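PDB 3GT5: N-acetylglucosamine 2-epimerase from Xylella fastidiosa, which probably interconverts a sugar and its C2 epimer or ketose isomer, as an isomerase of the N-acylglucosamine 2-epimerase family. Local coordinates for residues R146-A151 / W164-Y169; A151-Y156 / D222-V227; F10-I15 / E385-V390. All blocks are in the same frame, centred on the assembly; numbering follows the deposited sequence.

Contact 1. Residues R146-A151 / W164-Y169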
loop_
_atom_site.group_PDB
_atom_site.type_symbol
_atom_site.label_atom_id
_atom_site.label_comp_id
_atom_site.label_asym_id
_atom_site.label_seq_id
_atom_site.Cartn_x
_atom_site.Cartn_y
_atom_site.Cartn_z
ATOM N N ARG A 146 15.379 2.358 17.297
ATOM C CA ARG A 146 15.960 3.472 18.057
ATOM C C ARG A 146 14.930 4.554 18.312
ATOM O O ARG A 146 14.891 5.090 19.409
ATOM C CB ARG A 146 17.153 4.046 17.282
ATOM C CG ARG A 146 18.014 5.155 17.922
ATOM C CD ARG A 146 19.320 5.335 17.068
ATOM N NE ARG A 146 20.054 4.048 17.010
ATOM C CZ ARG A 146 20.288 3.259 15.938
ATOM N NH1 ARG A 146 19.941 3.578 14.662
ATOM N NH2 ARG A 146 20.925 2.102 16.168
ATOM N N HIS A 147 14.105 4.885 17.316
ATOM C CA HIS A 147 13.229 6.055 17.428
ATOM C C HIS A 147 11.730 5.788 17.438
ATOM O O HIS A 147 10.979 6.494 18.133
ATOM C CB HIS A 147 13.509 7.039 16.300
ATOM C CG HIS A 147 14.915 7.538 16.258
ATOM N ND1 HIS A 147 15.461 8.328 17.256
ATOM C CD2 HIS A 147 15.867 7.420 15.301
ATOM C CE1 HIS A 147 16.696 8.664 16.909
ATOM N NE2 HIS A 147 16.969 8.122 15.733
ATOM N N PHE A 148 11.267 4.846 16.621
ATOM C CA PHE A 148 9.848 4.702 16.378
ATOM C C PHE A 148 9.133 3.617 17.189
ATOM O O PHE A 148 7.969 3.714 17.489
ATOM C CB PHE A 148 9.612 4.424 14.883
ATOM C CG PHE A 148 9.869 5.589 14.014
ATOM C CD1 PHE A 148 8.822 6.426 13.615
ATOM C CD2 PHE A 148 11.148 5.866 13.570
ATOM C CE1 PHE A 148 9.041 7.498 12.822
ATOM C CE2 PHE A 148 11.383 6.989 12.751
ATOM C CZ PHE A 148 10.328 7.793 12.379
ATOM N N TRP A 149 9.817 2.520 17.481
ATOM C CA TRP A 149 9.186 1.387 18.124
ATOM C C TRP A 149 8.795 1.697 19.564
ATOM O O TRP A 149 9.587 2.268 20.327
ATOM C CB TRP A 149 10.135 0.205 18.085
ATOM C CG TRP A 149 9.597 -1.028 18.688
ATOM C CD1 TRP A 149 10.194 -1.745 19.683
ATOM C CD2 TRP A 149 8.425 -1.788 18.295
ATOM N NE1 TRP A 149 9.457 -2.860 19.973
ATOM C CE2 TRP A 149 8.363 -2.910 19.139
ATOM C CE3 TRP A 149 7.410 -1.608 17.340
ATOM C CZ2 TRP A 149 7.348 -3.874 19.045
ATOM C CZ3 TRP A 149 6.405 -2.566 17.248
ATOM C CH2 TRP A 149 6.386 -3.689 18.082
ATOM N N ASP A 150 7.583 1.331 19.942
ATOM C CA ASP A 150 7.131 1.475 21.344
ATOM C C ASP A 150 6.770 0.089 21.867
ATOM O O ASP A 150 5.612 -0.381 21.738
ATOM C CB ASP A 150 5.941 2.439 21.353
ATOM C CG ASP A 150 5.557 2.945 22.742
ATOM O OD1 ASP A 150 6.065 2.476 23.784
ATOM O OD2 ASP A 150 4.674 3.823 22.719
ATOM N N ALA A 151 7.740 -0.578 22.496
ATOM C CA ALA A 151 7.534 -1.972 22.939
ATOM C C ALA A 151 6.310 -2.189 23.857
ATOM O O ALA A 151 5.648 -3.224 23.787
ATOM C CB ALA A 151 8.805 -2.460 23.654
ATOM N N TRP A 164 13.975 14.202 15.813
ATOM C CA TRP A 164 13.320 13.043 16.393
ATOM C C TRP A 164 12.374 13.362 17.545
ATOM O O TRP A 164 12.164 12.536 18.423
ATOM C CB TRP A 164 14.322 11.952 16.785
ATOM C CG TRP A 164 15.247 11.591 15.676
ATOM C CD1 TRP A 164 16.580 11.829 15.613
ATOM C CD2 TRP A 164 14.902 10.911 14.463
ATOM N NE1 TRP A 164 17.090 11.354 14.430
ATOM C CE2 TRP A 164 16.082 10.772 13.712
ATOM C CE3 TRP A 164 13.717 10.382 13.955
ATOM C CZ2 TRP A 164 16.111 10.141 12.464
ATOM C CZ3 TRP A 164 13.748 9.748 12.729
ATOM C CH2 TRP A 164 14.932 9.648 11.991
ATOM N N ASN A 165 11.770 14.539 17.496
ATOM C CA ASN A 165 10.752 14.908 18.469
ATOM C C ASN A 165 9.431 14.470 17.924
ATOM O O ASN A 165 9.000 14.985 16.893
ATOM C CB ASN A 165 10.711 16.408 18.696
ATOM C CG ASN A 165 11.969 16.924 19.382
ATOM O OD1 ASN A 165 12.301 16.513 20.501
ATOM N ND2 ASN A 165 12.655 17.799 18.719
ATOM N N PHE A 166 8.793 13.543 18.610
ATOM C CA PHE A 166 7.550 12.944 18.125
ATOM C C PHE A 166 6.339 13.753 18.472
ATOM O O PHE A 166 6.314 14.455 19.485
ATOM C CB PHE A 166 7.394 11.512 18.603
ATOM C CG PHE A 166 8.216 10.553 17.802
ATOM C CD1 PHE A 166 9.546 10.352 18.098
ATOM C CD2 PHE A 166 7.669 9.889 16.716
ATOM C CE1 PHE A 166 10.313 9.499 17.325
ATOM C CE2 PHE A 166 8.439 9.046 15.943
ATOM C CZ PHE A 166 9.766 8.857 16.255
ATOM N N THR A 167 5.337 13.700 17.590
ATOM C CA THR A 167 3.981 14.146 17.961
ATOM C C THR A 167 3.240 13.079 18.781
ATOM O O THR A 167 3.669 11.928 18.892
ATOM C CB THR A 167 3.143 14.514 16.714
ATOM O OG1 THR A 167 2.740 13.307 16.049
ATOM C CG2 THR A 167 3.956 15.409 15.745
ATOM N N ARG A 168 2.076 13.438 19.308
ATOM C CA ARG A 168 1.256 12.488 20.050
ATOM C C ARG A 168 0.346 11.629 19.172
ATOM O O ARG A 168 -0.347 10.778 19.692
ATOM C CB ARG A 168 0.407 13.196 21.114
ATOM C CG ARG A 168 1.271 13.562 22.330
ATOM C CD ARG A 168 0.469 14.255 23.439
ATOM N NE ARG A 168 0.051 15.562 22.947
ATOM C CZ ARG A 168 -1.181 15.903 22.584
ATOM N NH1 ARG A 168 -1.404 17.126 22.143
ATOM N NH2 ARG A 168 -2.183 15.059 22.673
ATOM N N TYR A 169 0.323 11.892 17.869
ATOM C CA TYR A 169 -0.583 11.174 16.980
ATOM C C TYR A 169 -0.134 9.684 16.926
ATOM O O TYR A 169 1.074 9.399 16.815
ATOM C CB TYR A 169 -0.537 11.771 15.592
ATOM C CG TYR A 169 -1.302 10.956 14.586
ATOM C CD1 TYR A 169 -2.675 11.048 14.510
ATOM C CD2 TYR A 169 -0.660 10.098 13.713
ATOM C CE1 TYR A 169 -3.390 10.301 13.631
ATOM C CE2 TYR A 169 -1.375 9.330 12.826
ATOM C CZ TYR A 169 -2.738 9.423 12.770
ATOM O OH TYR A 169 -3.488 8.656 11.886
#
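His-147 and Trp-164 come nearest in the backbone, their CA atoms 7.1 Å apart, where the C-terminal part of helix 133-147 faces the loop that follows strand 155-160; no hydrogen bond joins 146-151 to 164-169, and the contact is made by rings. The imidazole of His-147 lies flat on the indole of Trp-164 in a face-to-face stack, its centroid 3.6 Å from that of the five-membered ring and the planes only 10° apart. Each residue holds its CG anti to its own carbonyl carbon, beside the backbone N (chi1 -59° for His-147, -52° for Trp-164), and from there the two rings meet. CE1 of His-147 sits 3.4 Å from CD1 of Trp-164, and His-147 NE2 lies over CE2 of Trp-164. The other face of the imidazole carries CG of Arg-146, which leaves His-147 sandwiched between an aliphatic chain and an indole.

One residue on, Phe-148 turns its ring face to the edge of Phe-166 in a T-shaped pair, centroids 5.0 Å apart. CZ of Phe-166 stands over the centre of the Phe-148 ring, while CE2 of Phe-166 comes within 3.5 Å of Phe-148 CD1. Phe-166 CE1 also comes 3.2 Å from O of His-147. Phe-148 meets Trp-164 rim to rim, Phe-148 CE2 to Trp-164 CZ3 3.6 Å, which links the two ring pairs.

Phe-148 further packs on Cys-112 and Leu-115 of helix 112-127. The aromatic cluster joins the 164-169 loop to helix 133-147 beside the outermost strand 149-150, consistent with the (alpha/alpha)6 barrel of this family.

Contact 2. Residues A151-Y156 / D222-V227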
loop_
_atom_site.group_PDB
_atom_site.type_symbol
_atom_site.label_atom_id
_atom_site.label_comp_id
_atom_site.label_asym_id
_atom_site.label_seq_id
_atom_site.Cartn_x
_atom_site.Cartn_y
_atom_site.Cartn_z
ATOM N N ALA A 151 7.740 -0.578 22.496
ATOM C CA ALA A 151 7.534 -1.972 22.939
ATOM C C ALA A 151 6.310 -2.189 23.857
ATOM O O ALA A 151 5.648 -3.224 23.787
ATOM C CB ALA A 151 8.805 -2.460 23.654
ATOM N N GLU A 152 5.976 -1.190 24.664
ATOM C CA GLU A 152 4.896 -1.272 25.639
ATOM C C GLU A 152 3.541 -1.502 24.926
ATOM O O GLU A 152 2.652 -2.197 25.443
ATOM C CB GLU A 152 4.904 0.033 26.476
ATOM C CG GLU A 152 3.617 0.442 27.117
ATOM C CD GLU A 152 3.785 1.558 28.152
ATOM O OE1 GLU A 152 4.433 2.590 27.874
ATOM O OE2 GLU A 152 3.220 1.411 29.252
ATOM N N TYR A 153 3.410 -0.905 23.739
ATOM C CA TYR A 153 2.199 -1.019 22.938
ATOM C C TYR A 153 2.297 -2.039 21.793
ATOM O O TYR A 153 1.280 -2.465 21.270
ATOM C CB TYR A 153 1.787 0.316 22.417
ATOM C CG TYR A 153 1.319 1.255 23.494
ATOM C CD1 TYR A 153 0.040 1.140 24.042
ATOM C CD2 TYR A 153 2.151 2.206 24.007
ATOM C CE1 TYR A 153 -0.395 2.040 25.061
ATOM C CE2 TYR A 153 1.730 3.062 25.045
ATOM C CZ TYR A 153 0.483 2.990 25.524
ATOM O OH TYR A 153 0.090 3.897 26.510
ATOM N N GLY A 154 3.497 -2.455 21.441
ATOM C CA GLY A 154 3.702 -3.360 20.297
ATOM C C GLY A 154 3.414 -2.728 18.937
ATOM O O GLY A 154 3.031 -3.424 17.977
ATOM N N LEU A 155 3.559 -1.405 18.892
ATOM C CA LEU A 155 3.317 -0.579 17.699
ATOM C C LEU A 155 4.311 0.575 17.515
ATOM O O LEU A 155 4.882 1.078 18.498
ATOM C CB LEU A 155 1.893 -0.002 17.785
ATOM C CG LEU A 155 0.766 -1.009 17.784
ATOM C CD1 LEU A 155 -0.545 -0.392 18.286
ATOM C CD2 LEU A 155 0.623 -1.598 16.383
ATOM N N TYR A 156 4.477 1.054 16.268
ATOM C CA TYR A 156 5.338 2.161 15.954
ATOM C C TYR A 156 4.580 3.475 16.116
ATOM O O TYR A 156 3.382 3.581 15.755
ATOM C CB TYR A 156 5.876 2.063 14.506
ATOM C CG TYR A 156 6.808 0.883 14.300
ATOM C CD1 TYR A 156 8.165 0.960 14.625
ATOM C CD2 TYR A 156 6.331 -0.320 13.808
ATOM C CE1 TYR A 156 8.994 -0.148 14.469
ATOM C CE2 TYR A 156 7.165 -1.401 13.631
ATOM C CZ TYR A 156 8.474 -1.307 13.943
ATOM O OH TYR A 156 9.251 -2.418 13.743
ATOM N N ASP A 222 -4.922 8.328 20.068
ATOM C CA ASP A 222 -4.139 9.194 20.912
ATOM C C ASP A 222 -2.850 8.482 21.344
ATOM O O ASP A 222 -2.628 7.331 20.959
ATOM C CB ASP A 222 -4.971 9.713 22.115
ATOM C CG ASP A 222 -5.400 8.624 23.119
ATOM O OD1 ASP A 222 -4.827 7.517 23.218
ATOM O OD2 ASP A 222 -6.354 8.916 23.890
ATOM N N MET A 223 -2.064 9.132 22.197
ATOM C CA MET A 223 -0.776 8.571 22.635
ATOM C C MET A 223 -0.887 7.266 23.455
ATOM O O MET A 223 0.100 6.511 23.590
ATOM C CB MET A 223 -0.018 9.656 23.433
ATOM C CG MET A 223 -0.518 9.895 24.868
ATOM S SD MET A 223 0.496 11.210 25.656
ATOM C CE MET A 223 2.080 10.380 25.739
ATOM N N ARG A 224 -2.052 6.988 24.017
ATOM C CA ARG A 224 -2.290 5.755 24.751
ATOM C C ARG A 224 -3.023 4.697 23.888
ATOM O O ARG A 224 -3.538 3.699 24.369
ATOM C CB ARG A 224 -3.064 6.059 26.058
ATOM C CG ARG A 224 -2.171 6.643 27.122
ATOM C CD ARG A 224 -2.964 7.061 28.304
ATOM N NE ARG A 224 -3.747 8.275 28.076
ATOM C CZ ARG A 224 -3.321 9.525 28.299
ATOM N NH1 ARG A 224 -4.145 10.543 28.098
ATOM N NH2 ARG A 224 -2.071 9.779 28.676
ATOM N N TRP A 225 -3.018 4.923 22.577
ATOM C CA TRP A 225 -3.695 4.088 21.626
ATOM C C TRP A 225 -5.189 3.877 21.918
ATOM O O TRP A 225 -5.765 2.862 21.570
ATOM C CB TRP A 225 -2.951 2.772 21.412
ATOM C CG TRP A 225 -1.685 2.950 20.637
ATOM C CD1 TRP A 225 -0.430 3.152 21.139
ATOM C CD2 TRP A 225 -1.565 2.985 19.219
ATOM N NE1 TRP A 225 0.477 3.275 20.107
ATOM C CE2 TRP A 225 -0.197 3.146 18.918
ATOM C CE3 TRP A 225 -2.474 2.849 18.171
ATOM C CZ2 TRP A 225 0.271 3.213 17.596
ATOM C CZ3 TRP A 225 -2.023 2.907 16.886
ATOM C CH2 TRP A 225 -0.661 3.091 16.604
ATOM N N GLU A 226 -5.819 4.891 22.506
ATOM C CA GLU A 226 -7.286 4.963 22.557
ATOM C C GLU A 226 -7.784 5.698 21.297
ATOM O O GLU A 226 -7.096 6.543 20.748
ATOM C CB GLU A 226 -7.748 5.723 23.804
ATOM C CG GLU A 226 -7.414 4.978 25.089
ATOM C CD GLU A 226 -7.993 3.590 25.138
ATOM O OE1 GLU A 226 -9.184 3.414 24.811
ATOM O OE2 GLU A 226 -7.260 2.634 25.499
ATOM N N VAL A 227 -8.979 5.356 20.858
ATOM C CA VAL A 227 -9.494 5.873 19.598
ATOM C C VAL A 227 -9.634 7.401 19.645
ATOM O O VAL A 227 -10.173 7.951 20.632
ATOM C CB VAL A 227 -10.870 5.256 19.254
ATOM C CG1 VAL A 227 -11.425 5.954 18.001
ATOM C CG2 VAL A 227 -10.732 3.741 19.031
HETATM O O HOH W 1 1.346 6.446 26.418
HETATM O O HOH W 2 3.364 3.440 19.567
#
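Tyr-153 and Trp-225 bring the turn before strand 155-160 against the loop 222-227. Among the ring contacts, CD1 of Trp-225 lies over one face of the Tyr-153 ring, toward its rim, 3.5 Å from CG of Tyr-153; the planes are tilted by 46°. Glu-152 CG backs the other face of that ring.

The aliphatic contact is a CH-pi interaction: CD1 of Leu-155 stands 3.5 Å from the centroid of the Trp-225 six-membered ring, almost on the ring normal. CB of Leu-155 adds a touch to CZ2 of Trp-225. At the far end of Tyr-153, its OH rests 3.6 Å from CG of Arg-224, the two side chains running side by side.

Polar links across the contact pass through water. One water joins Tyr-153 OH to Met-223 O; another accepts from Trp-225 NE1, 2.9 Å away, and donates to Leu-155 O. Tyr-156 O lies in plane at the indole edge. Within 222-227, Asp-222 OD1 takes Arg-224 N and Glu-226 N from opposite faces of its carboxylate plane, at 2.9 Å each.

The arrangement is a type I beta turn, closed by Trp-225 N to Asp-222 O and braced by the Asx turn to Arg-224 N, presenting the Trp-225 indole to Leu-155 at the start of strand 155-160.

Contact 3. Residues F10-I15 / E385-V390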
loop_
_atom_site.group_PDB
_atom_site.type_symbol
_atom_site.label_atom_id
_atom_site.label_comp_id
_atom_site.label_asym_id
_atom_site.label_seq_id
_atom_site.Cartn_x
_atom_site.Cartn_y
_atom_site.Cartn_z
ATOM N N PHE A 10 -4.745 -13.239 -17.796
ATOM C CA PHE A 10 -5.344 -11.951 -17.574
ATOM C C PHE A 10 -4.426 -11.107 -16.674
ATOM O O PHE A 10 -4.108 -9.942 -16.989
ATOM C CB PHE A 10 -6.732 -12.052 -16.944
ATOM C CG PHE A 10 -7.237 -10.726 -16.525
ATOM C CD1 PHE A 10 -7.729 -9.844 -17.492
ATOM C CD2 PHE A 10 -7.128 -10.306 -15.202
ATOM C CE1 PHE A 10 -8.113 -8.576 -17.164
ATOM C CE2 PHE A 10 -7.506 -9.038 -14.876
ATOM C CZ PHE A 10 -7.986 -8.163 -15.848
ATOM N N LEU A 11 -4.047 -11.675 -15.535
ATOM C CA LEU A 11 -3.267 -10.905 -14.540
ATOM C C LEU A 11 -1.917 -10.426 -15.069
ATOM O O LEU A 11 -1.505 -9.258 -14.872
ATOM C CB LEU A 11 -3.110 -11.702 -13.228
ATOM C CG LEU A 11 -4.460 -12.045 -12.561
ATOM C CD1 LEU A 11 -4.374 -13.215 -11.575
ATOM C CD2 LEU A 11 -5.040 -10.816 -11.879
ATOM N N ARG A 12 -1.199 -11.313 -15.772
ATOM C CA ARG A 12 0.088 -10.950 -16.339
ATOM C C ARG A 12 -0.032 -9.880 -17.418
ATOM O O ARG A 12 0.758 -8.943 -17.458
ATOM C CB ARG A 12 0.825 -12.193 -16.897
ATOM C CG ARG A 12 1.371 -13.108 -15.768
ATOM C CD ARG A 12 2.074 -14.427 -16.295
ATOM N NE ARG A 12 2.768 -14.184 -17.568
ATOM C CZ ARG A 12 4.085 -14.011 -17.769
ATOM N NH1 ARG A 12 4.988 -14.081 -16.782
ATOM N NH2 ARG A 12 4.515 -13.773 -19.017
ATOM N N THR A 13 -1.060 -10.018 -18.258
ATOM C CA THR A 13 -1.293 -9.065 -19.321
ATOM C C THR A 13 -1.637 -7.727 -18.701
ATOM O O THR A 13 -1.174 -6.713 -19.170
ATOM C CB THR A 13 -2.405 -9.525 -20.304
ATOM O OG1 THR A 13 -2.054 -10.817 -20.831
ATOM C CG2 THR A 13 -2.568 -8.538 -21.492
ATOM N N HIS A 14 -2.459 -7.733 -17.661
ATOM C CA HIS A 14 -2.848 -6.486 -17.023
ATOM C C HIS A 14 -1.662 -5.768 -16.403
ATOM O O HIS A 14 -1.528 -4.541 -16.549
ATOM C CB HIS A 14 -3.968 -6.684 -16.009
ATOM C CG HIS A 14 -4.403 -5.407 -15.376
ATOM N ND1 HIS A 14 -4.862 -4.333 -16.122
ATOM C CD2 HIS A 14 -4.332 -4.973 -14.094
ATOM C CE1 HIS A 14 -5.114 -3.317 -15.307
ATOM N NE2 HIS A 14 -4.815 -3.687 -14.066
ATOM N N ILE A 15 -0.809 -6.513 -15.713
ATOM C CA ILE A 15 0.395 -5.943 -15.153
ATOM C C ILE A 15 1.285 -5.323 -16.266
ATOM O O ILE A 15 1.811 -4.210 -16.167
ATOM C CB ILE A 15 1.220 -6.992 -14.358
ATOM C CG1 ILE A 15 0.525 -7.393 -13.054
ATOM C CG2 ILE A 15 2.659 -6.380 -14.035
ATOM C CD1 ILE A 15 1.020 -8.754 -12.460
ATOM N N GLU A 385 -0.029 -10.442 -6.150
ATOM C CA GLU A 385 -0.489 -11.249 -5.037
ATOM C C GLU A 385 -1.441 -12.367 -5.514
ATOM O O GLU A 385 -1.309 -13.487 -5.069
ATOM C CB GLU A 385 -1.182 -10.423 -3.933
ATOM C CG GLU A 385 -1.358 -11.221 -2.610
ATOM C CD GLU A 385 -0.042 -11.851 -2.138
ATOM O OE1 GLU A 385 0.989 -11.109 -1.989
ATOM O OE2 GLU A 385 -0.033 -13.110 -1.978
ATOM N N VAL A 386 -2.365 -12.064 -6.421
ATOM C CA VAL A 386 -3.284 -13.097 -6.906
ATOM C C VAL A 386 -2.504 -14.159 -7.657
ATOM O O VAL A 386 -2.857 -15.349 -7.561
ATOM C CB VAL A 386 -4.414 -12.554 -7.761
ATOM C CG1 VAL A 386 -5.386 -13.702 -8.185
ATOM C CG2 VAL A 386 -5.167 -11.451 -6.983
ATOM N N LEU A 387 -1.421 -13.760 -8.328
ATOM C CA LEU A 387 -0.560 -14.726 -9.017
ATOM C C LEU A 387 0.076 -15.757 -8.061
ATOM O O LEU A 387 0.432 -16.845 -8.503
ATOM C CB LEU A 387 0.537 -14.061 -9.845
ATOM C CG LEU A 387 -0.031 -13.457 -11.152
ATOM C CD1 LEU A 387 0.937 -12.470 -11.783
ATOM C CD2 LEU A 387 -0.559 -14.567 -12.156
ATOM N N ASN A 388 0.198 -15.431 -6.784
ATOM C CA ASN A 388 0.656 -16.408 -5.789
ATOM C C ASN A 388 -0.317 -17.547 -5.471
ATOM O O ASN A 388 0.091 -18.527 -4.844
ATOM C CB ASN A 388 1.010 -15.706 -4.470
ATOM C CG ASN A 388 2.276 -14.896 -4.544
ATOM O OD1 ASN A 388 3.159 -15.178 -5.352
ATOM N ND2 ASN A 388 2.376 -13.862 -3.695
ATOM N N VAL A 389 -1.587 -17.443 -5.856
ATOM C CA VAL A 389 -2.561 -18.479 -5.530
ATOM C C VAL A 389 -3.230 -19.084 -6.750
ATOM O O VAL A 389 -4.137 -19.868 -6.593
ATOM C CB VAL A 389 -3.672 -17.977 -4.544
ATOM C CG1 VAL A 389 -3.051 -17.478 -3.233
ATOM C CG2 VAL A 389 -4.555 -16.874 -5.188
ATOM N N VAL A 390 -2.833 -18.711 -7.958
ATOM C CA VAL A 390 -3.392 -19.329 -9.160
ATOM C C VAL A 390 -2.272 -19.992 -9.971
ATOM O O VAL A 390 -1.083 -19.773 -9.708
ATOM C CB VAL A 390 -4.210 -18.323 -10.032
ATOM C CG1 VAL A 390 -5.306 -17.704 -9.196
ATOM C CG2 VAL A 390 -3.317 -17.292 -10.668
#
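Leu-11 and Leu-387 face each other where helix 8-22 meets the last part of helix 377-387 and the residues after it, with CB of Leu-11 4.0 Å from CD2 of Leu-387. Both side chains start out toward the other segment.

Leu-11 also crosses Val-386 at about a right angle. The touching atoms are Leu-11 CD1 and Val-386 CG1, 3.6 Å apart, and CD1 of Leu-11 also has CG2 of Val-390 at a looser 4.3 Å. Ile-15, one turn further along its helix, meets Leu-387 tip to tip, CD1 of Ile-15 to CD1 of Leu-387 3.8 Å. The same methyl of Leu-387 has the aliphatic part of Arg-12 crossing it, with Arg-12 CG 4.1 Å away. Leu-387 thus lies against three residues of helix 8-22, one methyl toward Leu-11 and the other shared by Arg-12 and Ile-15. The contact is apolar throughout; NH1 of Arg-12 is hydrogen-bonded to OE1 of Gln-67.

Helix 51-68 borders one side, with Phe-68 touching Arg-12 and Ile-15. Tyr-335 of helix 329-346 packs on both Leu-11 and Val-386, and Ala-320 of helix 309-326 touches Val-386, so the N- and C-terminal ends of the chain pack together among three other helices.

How the contacts relate
Contacts 1 and 2 are neighbours, centres 10 Å apart, and share Ala-151. Strands 149-150 and 155-160 are adjacent in the antiparallel sheet, and Asp-150 N probably donates to Leu-155 O across them at 3.1 Å. The segments of contacts 1 and 2 alternate along the chain, so the loops after strand 155-160 and after strand 220-221 are both brought to this corner. Contact 3 lies on the opposite side of the chain's centre, about 38 Å and 37 Å from them between centres, and touches neither. It pairs helix 8-22 with helix 377-387, the first and last of the chain, consistent with closure of an (alpha/alpha)6 barrel; both other contacts fall between those helices in sequence.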